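Local coordinates for protein methyltransferase (Streptococcus mutans, PDB 2B78) that is probably an S-adenosylmethionine-dependent methyltransferase with a PUA-like domain that may act on RNA, its true substrate not being established, at residues G7-K12 with S23-N28; T48-K53 with V58-S63; A237-D242 with L284-I289; D274-A279 with I314-E319. All coordinates share one frame; numbering follows the deposited sequence.

Contact 1. Residues G7-K12 with S23-N28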
loop_
_atom_site.group_PDB
_atom_site.type_symbol
_atom_site.label_atom_id
_atom_site.label_comp_id
_atom_site.label_asym_id
_atom_site.label_seq_id
_atom_site.Cartn_x
_atom_site.Cartn_y
_atom_site.Cartn_z
ATOM N N GLY A 7 24.480 -15.129 11.030
ATOM C CA GLY A 7 24.106 -15.949 12.169
ATOM C C GLY A 7 23.187 -17.095 11.801
ATOM O O GLY A 7 22.660 -17.155 10.687
ATOM N N SER A 8 22.985 -18.010 12.745
ATOM C CA SER A 8 22.133 -19.163 12.515
ATOM C C SER A 8 20.728 -18.758 12.067
ATOM O O SER A 8 20.213 -19.276 11.073
ATOM C CB SER A 8 22.053 -20.011 13.789
ATOM O OG SER A 8 21.329 -21.206 13.546
ATOM N N PHE A 9 20.110 -17.830 12.794
ATOM C CA PHE A 9 18.759 -17.385 12.453
ATOM C C PHE A 9 18.710 -16.763 11.058
ATOM O O PHE A 9 17.829 -17.078 10.259
ATOM C CB PHE A 9 18.254 -16.363 13.479
ATOM C CG PHE A 9 16.760 -16.370 13.645
ATOM C CD1 PHE A 9 16.131 -17.419 14.312
ATOM C CD2 PHE A 9 15.979 -15.348 13.116
ATOM C CE1 PHE A 9 14.743 -17.449 14.447
ATOM C CE2 PHE A 9 14.592 -15.366 13.244
ATOM C CZ PHE A 9 13.972 -16.420 13.910
ATOM N N ALA A 10 19.644 -15.864 10.771
ATOM C CA ALA A 10 19.690 -15.226 9.460
ATOM C C ALA A 10 19.790 -16.297 8.380
ATOM O O ALA A 10 19.160 -16.196 7.327
ATOM C CB ALA A 10 20.892 -14.281 9.382
ATOM N N GLU A 11 20.576 -17.330 8.659
ATOM C CA GLU A 11 20.790 -18.437 7.729
ATOM C C GLU A 11 19.512 -19.209 7.383
ATOM O O GLU A 11 19.166 -19.354 6.212
ATOM C CB GLU A 11 21.822 -19.409 8.316
ATOM C CG GLU A 11 22.320 -20.450 7.332
ATOM C CD GLU A 11 23.228 -21.483 7.976
ATOM O OE1 GLU A 11 24.076 -21.097 8.805
ATOM O OE2 GLU A 11 23.097 -22.680 7.644
ATOM N N LYS A 12 18.813 -19.712 8.396
ATOM C CA LYS A 12 17.595 -20.472 8.142
ATOM C C LYS A 12 16.592 -19.652 7.334
ATOM O O LYS A 12 15.913 -20.183 6.458
ATOM C CB LYS A 12 16.965 -20.953 9.462
ATOM C CG LYS A 12 16.547 -19.849 10.418
ATOM C CD LYS A 12 16.237 -20.390 11.819
ATOM C CE LYS A 12 14.755 -20.694 12.045
ATOM N NZ LYS A 12 14.207 -21.842 11.262
ATOM N N SER A 23 17.281 -6.205 10.574
ATOM C CA SER A 23 18.287 -5.603 11.430
ATOM C C SER A 23 18.518 -6.524 12.626
ATOM O O SER A 23 19.655 -6.823 12.989
ATOM C CB SER A 23 17.803 -4.234 11.909
ATOM O OG SER A 23 18.804 -3.584 12.665
ATOM N N ARG A 24 17.422 -6.998 13.211
ATOM C CA ARG A 24 17.478 -7.873 14.378
ATOM C C ARG A 24 18.347 -9.109 14.180
ATOM O O ARG A 24 18.888 -9.650 15.146
ATOM C CB ARG A 24 16.067 -8.319 14.767
ATOM C CG ARG A 24 15.978 -8.939 16.145
ATOM C CD ARG A 24 15.952 -7.852 17.202
ATOM N NE ARG A 24 14.816 -6.962 16.986
ATOM C CZ ARG A 24 14.602 -5.837 17.662
ATOM N NH1 ARG A 24 15.451 -5.454 18.608
ATOM N NH2 ARG A 24 13.533 -5.097 17.393
ATOM N N ASP A 25 18.483 -9.556 12.937
ATOM C CA ASP A 25 19.272 -10.747 12.640
ATOM C C ASP A 25 20.692 -10.434 12.164
ATOM O O ASP A 25 21.460 -11.346 11.833
ATOM C CB ASP A 25 18.546 -11.605 11.595
ATOM C CG ASP A 25 17.084 -11.844 11.942
ATOM O OD1 ASP A 25 16.728 -11.816 13.141
ATOM O OD2 ASP A 25 16.279 -12.073 11.012
ATOM N N TYR A 26 21.030 -9.145 12.134
ATOM C CA TYR A 26 22.358 -8.670 11.721
ATOM C C TYR A 26 22.740 -7.533 12.675
ATOM O O TYR A 26 23.054 -6.422 12.245
ATOM C CB TYR A 26 22.301 -8.152 10.277
ATOM C CG TYR A 26 22.019 -9.232 9.251
ATOM C CD1 TYR A 26 23.056 -9.991 8.702
ATOM C CD2 TYR A 26 20.715 -9.536 8.870
ATOM C CE1 TYR A 26 22.796 -11.030 7.799
ATOM C CE2 TYR A 26 20.446 -10.571 7.971
ATOM C CZ TYR A 26 21.487 -11.313 7.443
ATOM O OH TYR A 26 21.223 -12.359 6.580
ATOM N N PRO A 27 22.728 -7.811 13.992
ATOM C CA PRO A 27 23.039 -6.888 15.090
ATOM C C PRO A 27 24.267 -5.985 14.982
ATOM O O PRO A 27 24.149 -4.757 15.080
ATOM C CB PRO A 27 23.108 -7.812 16.309
ATOM C CG PRO A 27 23.566 -9.103 15.730
ATOM C CD PRO A 27 22.705 -9.199 14.491
ATOM N N ASN A 28 25.441 -6.578 14.791
ATOM C CA ASN A 28 26.667 -5.795 14.710
ATOM C C ASN A 28 27.220 -5.683 13.298
ATOM O O ASN A 28 28.315 -6.172 13.009
ATOM C CB ASN A 28 27.721 -6.404 15.631
ATOM C CG ASN A 28 27.241 -6.508 17.062
ATOM O OD1 ASN A 28 26.546 -7.460 17.436
ATOM N ND2 ASN A 28 27.590 -5.514 17.869
HETATM O O HOH W 1 23.961 -12.336 11.331
HETATM O O HOH W 2 20.776 -14.038 12.722
#
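Asp25, in the short 3-10 turn after strand 20-22, meets the first turn of helix 8-16 along the length of its side chain. Its CB lies 4.2 Å from CB of Ala10, a loose contact between the two side chains. CG stands opposite the carbonyl carbon, beside the backbone N (chi1 -49°), which turns the carboxylate to Phe9: CG is 3.9 Å from ring atom CD2 of Phe9, and OD1 comes closer, 3.6 Å from the same CD2. OD2 lies in the plane of the Phe9 ring, at its edge, and the carboxylate is turned 66° from that plane. The main polar partner of OD2 is Lys13, with which it forms a salt bridge.

Ala10 CB also rests against the phenol end of Tyr26, 3.4 Å from OH and 3.6 Å from CZ of Tyr26. No direct hydrogen bond joins the two segments; two waters do that work. Each donates to Asp25 O, while one accepts from Gly7 N (2.9 Å to the water) and the other from Ala10 N. The bridges thus meet amides at the N-cap, Gly7, and in the first turn of helix 8-16, within the PUA-like domain.

Contact 2. Residues T48-K53 with V58-S63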
loop_
_atom_site.group_PDB
_atom_site.type_symbol
_atom_site.label_atom_id
_atom_site.label_comp_id
_atom_site.label_asym_id
_atom_site.label_seq_id
_atom_site.Cartn_x
_atom_site.Cartn_y
_atom_site.Cartn_z
ATOM N N THR A 48 23.960 -13.741 -3.055
ATOM C CA THR A 48 24.385 -12.373 -3.330
ATOM C C THR A 48 23.328 -11.458 -2.736
ATOM O O THR A 48 22.139 -11.743 -2.842
ATOM C CB THR A 48 24.480 -12.134 -4.857
ATOM O OG1 THR A 48 25.451 -13.030 -5.417
ATOM C CG2 THR A 48 24.890 -10.691 -5.162
ATOM N N ALA A 49 23.751 -10.368 -2.104
ATOM C CA ALA A 49 22.802 -9.440 -1.500
ATOM C C ALA A 49 23.337 -8.018 -1.517
ATOM O O ALA A 49 24.493 -7.789 -1.866
ATOM C CB ALA A 49 22.516 -9.866 -0.060
ATOM N N TYR A 50 22.492 -7.059 -1.152
ATOM C CA TYR A 50 22.942 -5.679 -1.081
ATOM C C TYR A 50 22.497 -5.095 0.250
ATOM O O TYR A 50 21.442 -5.451 0.782
ATOM C CB TYR A 50 22.427 -4.844 -2.275
ATOM C CG TYR A 50 20.998 -4.327 -2.216
ATOM C CD1 TYR A 50 20.633 -3.300 -1.344
ATOM C CD2 TYR A 50 20.023 -4.829 -3.080
ATOM C CE1 TYR A 50 19.331 -2.784 -1.335
ATOM C CE2 TYR A 50 18.715 -4.316 -3.082
ATOM C CZ TYR A 50 18.379 -3.296 -2.210
ATOM O OH TYR A 50 17.105 -2.772 -2.217
ATOM N N LEU A 51 23.327 -4.218 0.800
ATOM C CA LEU A 51 23.029 -3.586 2.070
ATOM C C LEU A 51 22.614 -2.139 1.880
ATOM O O LEU A 51 23.190 -1.421 1.072
ATOM C CB LEU A 51 24.251 -3.633 2.994
ATOM C CG LEU A 51 24.828 -5.002 3.355
ATOM C CD1 LEU A 51 26.023 -4.816 4.281
ATOM C CD2 LEU A 51 23.759 -5.852 4.025
ATOM N N SER A 52 21.603 -1.730 2.635
ATOM C CA SER A 52 21.111 -0.364 2.614
ATOM C C SER A 52 20.007 -0.314 3.647
ATOM O O SER A 52 19.188 -1.229 3.739
ATOM C CB SER A 52 20.570 0.014 1.232
ATOM O OG SER A 52 20.292 1.407 1.172
ATOM N N LYS A 53 19.989 0.746 4.442
ATOM C CA LYS A 53 18.979 0.871 5.474
ATOM C C LYS A 53 17.601 1.146 4.897
ATOM O O LYS A 53 17.423 2.037 4.061
ATOM C CB LYS A 53 19.380 1.968 6.464
ATOM C CG LYS A 53 20.319 1.461 7.556
ATOM C CD LYS A 53 20.894 2.590 8.406
ATOM C CE LYS A 53 22.135 3.200 7.760
ATOM N NZ LYS A 53 22.773 4.230 8.638
ATOM N N VAL A 58 18.160 -4.055 6.823
ATOM C CA VAL A 58 19.524 -3.615 6.562
ATOM C C VAL A 58 19.922 -3.998 5.135
ATOM O O VAL A 58 21.033 -3.711 4.686
ATOM C CB VAL A 58 20.527 -4.263 7.548
ATOM C CG1 VAL A 58 20.343 -3.680 8.946
ATOM C CG2 VAL A 58 20.319 -5.776 7.579
ATOM N N GLY A 59 19.004 -4.645 4.424
ATOM C CA GLY A 59 19.296 -5.045 3.059
ATOM C C GLY A 59 18.360 -6.102 2.509
ATOM O O GLY A 59 17.348 -6.447 3.139
ATOM N N TRP A 60 18.712 -6.636 1.341
ATOM C CA TRP A 60 17.900 -7.655 0.679
ATOM C C TRP A 60 18.748 -8.692 -0.031
ATOM O O TRP A 60 19.783 -8.366 -0.615
ATOM C CB TRP A 60 17.001 -7.029 -0.392
ATOM C CG TRP A 60 16.009 -6.063 0.104
ATOM C CD1 TRP A 60 16.163 -4.705 0.236
ATOM C CD2 TRP A 60 14.676 -6.359 0.527
ATOM N NE1 TRP A 60 15.004 -4.146 0.714
ATOM C CE2 TRP A 60 14.076 -5.138 0.901
ATOM C CE3 TRP A 60 13.931 -7.539 0.627
ATOM C CZ2 TRP A 60 12.758 -5.066 1.368
ATOM C CZ3 TRP A 60 12.626 -7.467 1.093
ATOM C CH2 TRP A 60 12.053 -6.237 1.456
ATOM N N LEU A 61 18.291 -9.936 -0.006
ATOM C CA LEU A 61 18.982 -10.998 -0.716
ATOM C C LEU A 61 18.602 -10.781 -2.175
ATOM O O LEU A 61 17.428 -10.577 -2.485
ATOM C CB LEU A 61 18.477 -12.370 -0.269
ATOM C CG LEU A 61 18.917 -13.550 -1.143
ATOM C CD1 LEU A 61 20.411 -13.806 -0.969
ATOM C CD2 LEU A 61 18.114 -14.786 -0.769
ATOM N N ILE A 62 19.585 -10.815 -3.067
ATOM C CA ILE A 62 19.325 -10.633 -4.490
ATOM C C ILE A 62 19.129 -11.987 -5.157
ATOM O O ILE A 62 18.202 -12.186 -5.941
ATOM C CB ILE A 62 20.499 -9.917 -5.188
ATOM C CG1 ILE A 62 20.621 -8.484 -4.660
ATOM C CG2 ILE A 62 20.292 -9.931 -6.694
ATOM C CD1 ILE A 62 21.782 -7.712 -5.248
ATOM N N SER A 63 20.014 -12.921 -4.839
ATOM C CA SER A 63 19.946 -14.256 -5.414
ATOM C C SER A 63 20.786 -15.219 -4.586
ATOM O O SER A 63 21.694 -14.802 -3.878
ATOM C CB SER A 63 20.468 -14.228 -6.850
ATOM O OG SER A 63 20.625 -15.544 -7.353
#
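Tyr50 and Trp60 lie side by side on one face of the hairpin formed by strands 45-54 and 57-63, their side chains pointing the same way. They are directly cross-strand, in a hydrogen-bonded antiparallel pair, yet their rings do not stack: the Tyr50 ring and the five-membered ring of Trp60 are 5.5 Å apart between centroids, with planes 50° apart. The phenol end makes the closest approach, Tyr50 OH to Trp60 CD1 at 3.3 Å, while Trp60 CB sits over one face of the tyrosine ring. With chi1 at 80°, Tyr50 CG is wedged between its own N and carbonyl carbon, which brings the ring over towards Trp60. Ile62 crosses Tyr50 at about a right angle and sets its CD1 at the ring edge, 4.0 Å from Tyr50 CD2.

The backbones pair Tyr50 with Trp60 through two bonds, and Ser52 N reaches Val58 O from above the carbonyl plane. At the other end Ile62 and Ser63 both face Thr48 in a classic beta bulge: Thr48 O accepts from Ile62 N at 2.7 Å and from Ser63 N at 3.1 Å. Gly59 and Leu51 form a non-hydrogen-bonded pair, their CA atoms 4.1 Å apart.

Trp60 NE1 bonds Gln54 OE1 within the hairpin, whereas Tyr50 OH, bonded to Gly108 O and Asn125 ND2, ties this face outward. Six backbone hydrogen bonds hold the two segments together, helped by the Trp60-Gln54 bond, and the two rings add van der Waals contact, closest at the phenol oxygen.

Contact 3. Residues A237-D242 with L284-I289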
loop_
_atom_site.group_PDB
_atom_site.type_symbol
_atom_site.label_atom_id
_atom_site.label_comp_id
_atom_site.label_asym_id
_atom_site.label_seq_id
_atom_site.Cartn_x
_atom_site.Cartn_y
_atom_site.Cartn_z
ATOM N N ALA A 237 -25.899 7.261 1.586
ATOM C CA ALA A 237 -25.203 8.513 1.846
ATOM C C ALA A 237 -23.798 8.217 2.360
ATOM O O ALA A 237 -23.531 7.128 2.842
ATOM C CB ALA A 237 -25.979 9.319 2.888
ATOM N N THR A 238 -22.887 9.176 2.250
ATOM C CA THR A 238 -21.550 8.944 2.779
ATOM C C THR A 238 -21.000 10.226 3.359
ATOM O O THR A 238 -21.275 11.329 2.868
ATOM C CB THR A 238 -20.551 8.441 1.710
ATOM O OG1 THR A 238 -20.162 9.533 0.863
ATOM C CG2 THR A 238 -21.175 7.347 0.868
ATOM N N THR A 239 -20.239 10.077 4.429
ATOM C CA THR A 239 -19.599 11.201 5.082
ATOM C C THR A 239 -18.132 10.827 5.121
ATOM O O THR A 239 -17.770 9.796 5.675
ATOM C CB THR A 239 -20.120 11.390 6.505
ATOM O OG1 THR A 239 -21.526 11.664 6.457
ATOM C CG2 THR A 239 -19.385 12.543 7.187
ATOM N N SER A 240 -17.288 11.667 4.525
ATOM C CA SER A 240 -15.860 11.409 4.465
ATOM C C SER A 240 -15.125 12.406 5.353
ATOM O O SER A 240 -15.243 13.623 5.174
ATOM C CB SER A 240 -15.389 11.535 3.017
ATOM O OG SER A 240 -16.229 10.773 2.159
ATOM N N VAL A 241 -14.361 11.886 6.306
ATOM C CA VAL A 241 -13.649 12.747 7.243
ATOM C C VAL A 241 -12.133 12.646 7.184
ATOM O O VAL A 241 -11.564 11.556 7.329
ATOM C CB VAL A 241 -14.092 12.446 8.688
ATOM C CG1 VAL A 241 -13.497 13.492 9.644
ATOM C CG2 VAL A 241 -15.607 12.414 8.776
ATOM N N ASP A 242 -11.471 13.784 6.968
ATOM C CA ASP A 242 -10.014 13.815 6.929
ATOM C C ASP A 242 -9.524 15.091 7.599
ATOM O O ASP A 242 -10.169 16.136 7.516
ATOM C CB ASP A 242 -9.491 13.781 5.489
ATOM C CG ASP A 242 -8.049 13.322 5.415
ATOM O OD1 ASP A 242 -7.821 12.101 5.544
ATOM O OD2 ASP A 242 -7.139 14.168 5.246
ATOM N N LEU A 284 -25.185 11.422 15.676
ATOM C CA LEU A 284 -24.975 10.938 14.322
ATOM C C LEU A 284 -24.538 9.470 14.319
ATOM O O LEU A 284 -23.515 9.127 14.911
ATOM C CB LEU A 284 -23.915 11.790 13.625
ATOM C CG LEU A 284 -24.166 13.294 13.575
ATOM C CD1 LEU A 284 -22.991 13.990 12.885
ATOM C CD2 LEU A 284 -25.475 13.564 12.847
ATOM N N THR A 285 -25.316 8.611 13.660
ATOM C CA THR A 285 -24.978 7.189 13.563
ATOM C C THR A 285 -24.934 6.747 12.111
ATOM O O THR A 285 -25.652 7.275 11.254
ATOM C CB THR A 285 -25.976 6.282 14.328
ATOM O OG1 THR A 285 -27.310 6.540 13.886
ATOM C CG2 THR A 285 -25.871 6.530 15.829
ATOM N N TYR A 286 -24.092 5.761 11.840
ATOM C CA TYR A 286 -23.914 5.259 10.488
ATOM C C TYR A 286 -24.020 3.735 10.441
ATOM O O TYR A 286 -23.663 3.053 11.407
ATOM C CB TYR A 286 -22.540 5.691 9.992
ATOM C CG TYR A 286 -22.356 7.188 9.921
ATOM C CD1 TYR A 286 -22.592 7.873 8.737
ATOM C CD2 TYR A 286 -21.943 7.920 11.041
ATOM C CE1 TYR A 286 -22.420 9.251 8.654
ATOM C CE2 TYR A 286 -21.771 9.305 10.970
ATOM C CZ TYR A 286 -22.011 9.959 9.773
ATOM O OH TYR A 286 -21.839 11.318 9.674
ATOM N N ASP A 287 -24.501 3.211 9.313
ATOM C CA ASP A 287 -24.655 1.770 9.119
ATOM C C ASP A 287 -23.322 1.070 8.910
ATOM O O ASP A 287 -23.141 -0.090 9.294
ATOM C CB ASP A 287 -25.540 1.483 7.900
ATOM C CG ASP A 287 -26.940 2.027 8.058
ATOM O OD1 ASP A 287 -27.479 1.935 9.179
ATOM O OD2 ASP A 287 -27.503 2.535 7.065
ATOM N N ILE A 288 -22.396 1.784 8.280
ATOM C CA ILE A 288 -21.085 1.253 7.965
ATOM C C ILE A 288 -20.023 2.304 8.261
ATOM O O ILE A 288 -20.152 3.446 7.834
ATOM C CB ILE A 288 -21.018 0.883 6.465
ATOM C CG1 ILE A 288 -22.115 -0.133 6.134
ATOM C CG2 ILE A 288 -19.639 0.331 6.109
ATOM C CD1 ILE A 288 -22.258 -0.413 4.633
ATOM N N ILE A 289 -18.982 1.915 8.994
ATOM C CA ILE A 289 -17.890 2.825 9.323
ATOM C C ILE A 289 -16.587 2.237 8.804
ATOM O O ILE A 289 -16.220 1.106 9.132
ATOM C CB ILE A 289 -17.775 3.064 10.850
ATOM C CG1 ILE A 289 -19.049 3.745 11.368
ATOM C CG2 ILE A 289 -16.574 3.957 11.150
ATOM C CD1 ILE A 289 -19.061 3.951 12.868
#
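Thr239 and Tyr286 meet through similar first torsions. In Tyr286 the ring carbon CG stands opposite the carbonyl carbon (chi1 -62°), and in Thr239 OG1 takes the equivalent place (chi1 -62°), beside its own backbone N, with methyl CG2 opposite that N. Both CB atoms point towards the other segment, and the two side chains cross at about a right angle.

The threonine hydroxyl arrives at the edge of the tyrosine ring, near its plane. OG1 of Thr239 is 3.3 Å from OH of Tyr286 and almost as near, 3.4 Å, to ring carbon CE1 of Tyr286. The hydroxyl pair makes a weak hydrogen bond. Around it are van der Waals contacts: Thr239 CB is 3.6 Å from Tyr286 OH and 3.8 Å from Tyr286 CE1, and Thr239 CG2 is 3.7 Å from Tyr286 OH. The tyrosine's stronger partner is the hydroxyl of Tyr275, on helix 272-281.

Strands 237-242 and 286-291 are not neighbours in the parallel part of the mixed sheet: 215-219 runs between them, and its Leu217 touches both side chains. The contact thus spans that strand on the face covered by helix 272-281, within the Rossmann-like methyltransferase fold. Further along the first strand, Asp242 belongs to the S-adenosyl-L-homocysteine site, although no ligand is bound to this chain.

Two residues alone make this buried contact. Its chemistry implies a modest bond, with the phenol oxygen held chiefly by Tyr275 and the threonine hydroxyl as a secondary partner, so that much of the contact is van der Waals packing against the ring edge.

Contact 4. Residues D274-A279 with I314-E319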
loop_
_atom_site.group_PDB
_atom_site.type_symbol
_atom_site.label_atom_id
_atom_site.label_comp_id
_atom_site.label_asym_id
_atom_site.label_seq_id
_atom_site.Cartn_x
_atom_site.Cartn_y
_atom_site.Cartn_z
ATOM N N ASP A 274 -12.005 14.377 17.098
ATOM C CA ASP A 274 -12.913 15.505 17.281
ATOM C C ASP A 274 -14.230 15.170 16.587
ATOM O O ASP A 274 -15.304 15.609 17.025
ATOM C CB ASP A 274 -12.336 16.804 16.700
ATOM C CG ASP A 274 -11.247 17.411 17.577
ATOM O OD1 ASP A 274 -11.215 17.134 18.797
ATOM O OD2 ASP A 274 -10.421 18.182 17.048
ATOM N N TYR A 275 -14.160 14.396 15.504
ATOM C CA TYR A 275 -15.390 14.034 14.815
ATOM C C TYR A 275 -16.192 13.023 15.633
ATOM O O TYR A 275 -17.422 13.040 15.605
ATOM C CB TYR A 275 -15.122 13.451 13.422
ATOM C CG TYR A 275 -16.405 13.335 12.632
ATOM C CD1 TYR A 275 -16.984 14.463 12.047
ATOM C CD2 TYR A 275 -17.099 12.127 12.555
ATOM C CE1 TYR A 275 -18.229 14.396 11.411
ATOM C CE2 TYR A 275 -18.346 12.046 11.916
ATOM C CZ TYR A 275 -18.903 13.187 11.350
ATOM O OH TYR A 275 -20.134 13.129 10.732
ATOM N N PHE A 276 -15.503 12.138 16.353
ATOM C CA PHE A 276 -16.201 11.154 17.171
ATOM C C PHE A 276 -17.038 11.900 18.196
ATOM O O PHE A 276 -18.211 11.586 18.405
ATOM C CB PHE A 276 -15.210 10.222 17.883
ATOM C CG PHE A 276 -14.736 9.064 17.036
ATOM C CD1 PHE A 276 -15.642 8.297 16.310
ATOM C CD2 PHE A 276 -13.386 8.711 17.013
ATOM C CE1 PHE A 276 -15.214 7.193 15.570
ATOM C CE2 PHE A 276 -12.947 7.609 16.280
ATOM C CZ PHE A 276 -13.862 6.848 15.557
ATOM N N LYS A 277 -16.434 12.907 18.822
ATOM C CA LYS A 277 -17.120 13.718 19.824
ATOM C C LYS A 277 -18.287 14.521 19.236
ATOM O O LYS A 277 -19.324 14.704 19.881
ATOM C CB LYS A 277 -16.122 14.677 20.483
ATOM C CG LYS A 277 -16.760 15.578 21.533
ATOM C CD LYS A 277 -15.719 16.423 22.252
ATOM C CE LYS A 277 -16.349 17.215 23.385
ATOM N NZ LYS A 277 -15.344 18.024 24.123
ATOM N N TYR A 278 -18.100 15.023 18.023
ATOM C CA TYR A 278 -19.122 15.802 17.324
ATOM C C TYR A 278 -20.313 14.901 17.026
ATOM O O TYR A 278 -21.478 15.295 17.160
ATOM C CB TYR A 278 -18.552 16.331 16.005
ATOM C CG TYR A 278 -19.417 17.368 15.317
ATOM C CD1 TYR A 278 -19.508 18.665 15.820
ATOM C CD2 TYR A 278 -20.136 17.056 14.166
ATOM C CE1 TYR A 278 -20.294 19.632 15.189
ATOM C CE2 TYR A 278 -20.931 18.014 13.527
ATOM C CZ TYR A 278 -21.001 19.300 14.045
ATOM O OH TYR A 278 -21.778 20.261 13.423
ATOM N N ALA A 279 -20.006 13.680 16.612
ATOM C CA ALA A 279 -21.024 12.698 16.266
ATOM C C ALA A 279 -21.853 12.309 17.487
ATOM O O ALA A 279 -23.078 12.164 17.406
ATOM C CB ALA A 279 -20.355 11.472 15.671
ATOM N N ILE A 314 -11.911 1.796 17.061
ATOM C CA ILE A 314 -12.957 0.787 17.085
ATOM C C ILE A 314 -13.968 1.069 18.193
ATOM O O ILE A 314 -15.180 1.003 17.970
ATOM C CB ILE A 314 -12.350 -0.618 17.303
ATOM C CG1 ILE A 314 -11.529 -1.026 16.075
ATOM C CG2 ILE A 314 -13.455 -1.634 17.570
ATOM C CD1 ILE A 314 -12.370 -1.296 14.822
ATOM N N ARG A 315 -13.468 1.394 19.383
ATOM C CA ARG A 315 -14.325 1.677 20.534
ATOM C C ARG A 315 -15.252 2.848 20.264
ATOM O O ARG A 315 -16.470 2.745 20.432
ATOM C CB ARG A 315 -13.480 1.976 21.777
ATOM C CG ARG A 315 -14.302 2.228 23.059
ATOM C CD ARG A 315 -13.419 2.432 24.293
ATOM N NE ARG A 315 -12.585 1.265 24.574
ATOM C CZ ARG A 315 -11.306 1.148 24.227
ATOM N NH1 ARG A 315 -10.687 2.137 23.581
ATOM N NH2 ARG A 315 -10.647 0.034 24.517
ATOM N N GLN A 316 -14.676 3.968 19.850
ATOM C CA GLN A 316 -15.475 5.147 19.578
ATOM C C GLN A 316 -16.353 4.999 18.338
ATOM O O GLN A 316 -17.452 5.551 18.281
ATOM C CB GLN A 316 -14.558 6.366 19.500
ATOM C CG GLN A 316 -13.937 6.674 20.868
ATOM C CD GLN A 316 -13.235 8.016 20.921
ATOM O OE1 GLN A 316 -13.718 9.002 20.359
ATOM N NE2 GLN A 316 -12.100 8.066 21.616
ATOM N N GLY A 317 -15.885 4.236 17.357
ATOM C CA GLY A 317 -16.685 4.010 16.168
ATOM C C GLY A 317 -17.943 3.235 16.522
ATOM O O GLY A 317 -19.034 3.520 16.017
ATOM N N LEU A 318 -17.798 2.245 17.401
ATOM C CA LEU A 318 -18.927 1.434 17.829
ATOM C C LEU A 318 -20.008 2.275 18.489
ATOM O O LEU A 318 -21.187 1.934 18.421
ATOM C CB LEU A 318 -18.463 0.350 18.800
ATOM C CG LEU A 318 -17.710 -0.799 18.135
ATOM C CD1 LEU A 318 -17.090 -1.705 19.181
ATOM C CD2 LEU A 318 -18.674 -1.573 17.259
ATOM N N GLU A 319 -19.605 3.383 19.109
ATOM C CA GLU A 319 -20.545 4.270 19.791
ATOM C C GLU A 319 -21.471 5.010 18.830
ATOM O O GLU A 319 -22.549 5.457 19.226
ATOM C CB GLU A 319 -19.793 5.295 20.646
ATOM C CG GLU A 319 -18.947 4.705 21.768
ATOM C CD GLU A 319 -18.304 5.786 22.610
ATOM O OE1 GLU A 319 -19.051 6.576 23.231
ATOM O OE2 GLU A 319 -17.061 5.859 22.646
#
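Helices 272-281 and 306-319 of the Rossmann-like methyltransferase domain meet here, one before and one after strand 286-291, and the meeting rests on Phe276. Its ring reaches across to Gln316, whose CB sits over the centre of one face, 3.6 Å from the centroid and 11° off the ring normal, a CH-pi contact. Beyond that point the glutamine runs on past the phenylalanine at a slant: OE1 of Gln316 comes 3.1 Å from CB and 3.4 Å from CD2 of Phe276, with the amide plane 53° from the ring plane. Gln316 CG stands opposite the carbonyl carbon (chi1 -67°) and the chain is extended beyond it, which carries the amide over to the neighbouring helix. Towards the ring's far end, Phe276 CE1 is 3.5 Å from Gly317 N.

Gln316 OE1 accepts a hydrogen bond from NH1 of Arg280, on the same helix as Phe276, so the amide is tied to that helix too. Phe276 also touches Leu219, and its side chain lies about 4 Å from that of Val272, of the S-adenosyl-L-homocysteine site. No hydrogen bond links the two segments themselves; a CH-pi contact over the ring face, with the amide oxygen against Phe276 CB, joins them, and the polar link comes from Arg280 just beyond.

Overall arrangement
Contacts 1 and 2 share the PUA-like domain, and contacts 3 and 4 the methyltransferase domain; the centres of contacts 1 and 3 are about 46 Å apart. Contact 1 is partly buried and relies on water, whereas the other three are buried. Contact 2, a hairpin, is the one built on direct backbone hydrogen bonds. Contacts 3 and 4 depend on a few side chains instead. Neighbours within each domain touch: Tyr26 packs on Val58 between contacts 1 and 2, while a probable hydrogen bond from Leu284 N to Ala279 O ties contact 3 to contact 4. The segments of contacts 3 and 4 alternate along the chain: strand 237-242, helix 272-281, strand 286-291, helix 306-319.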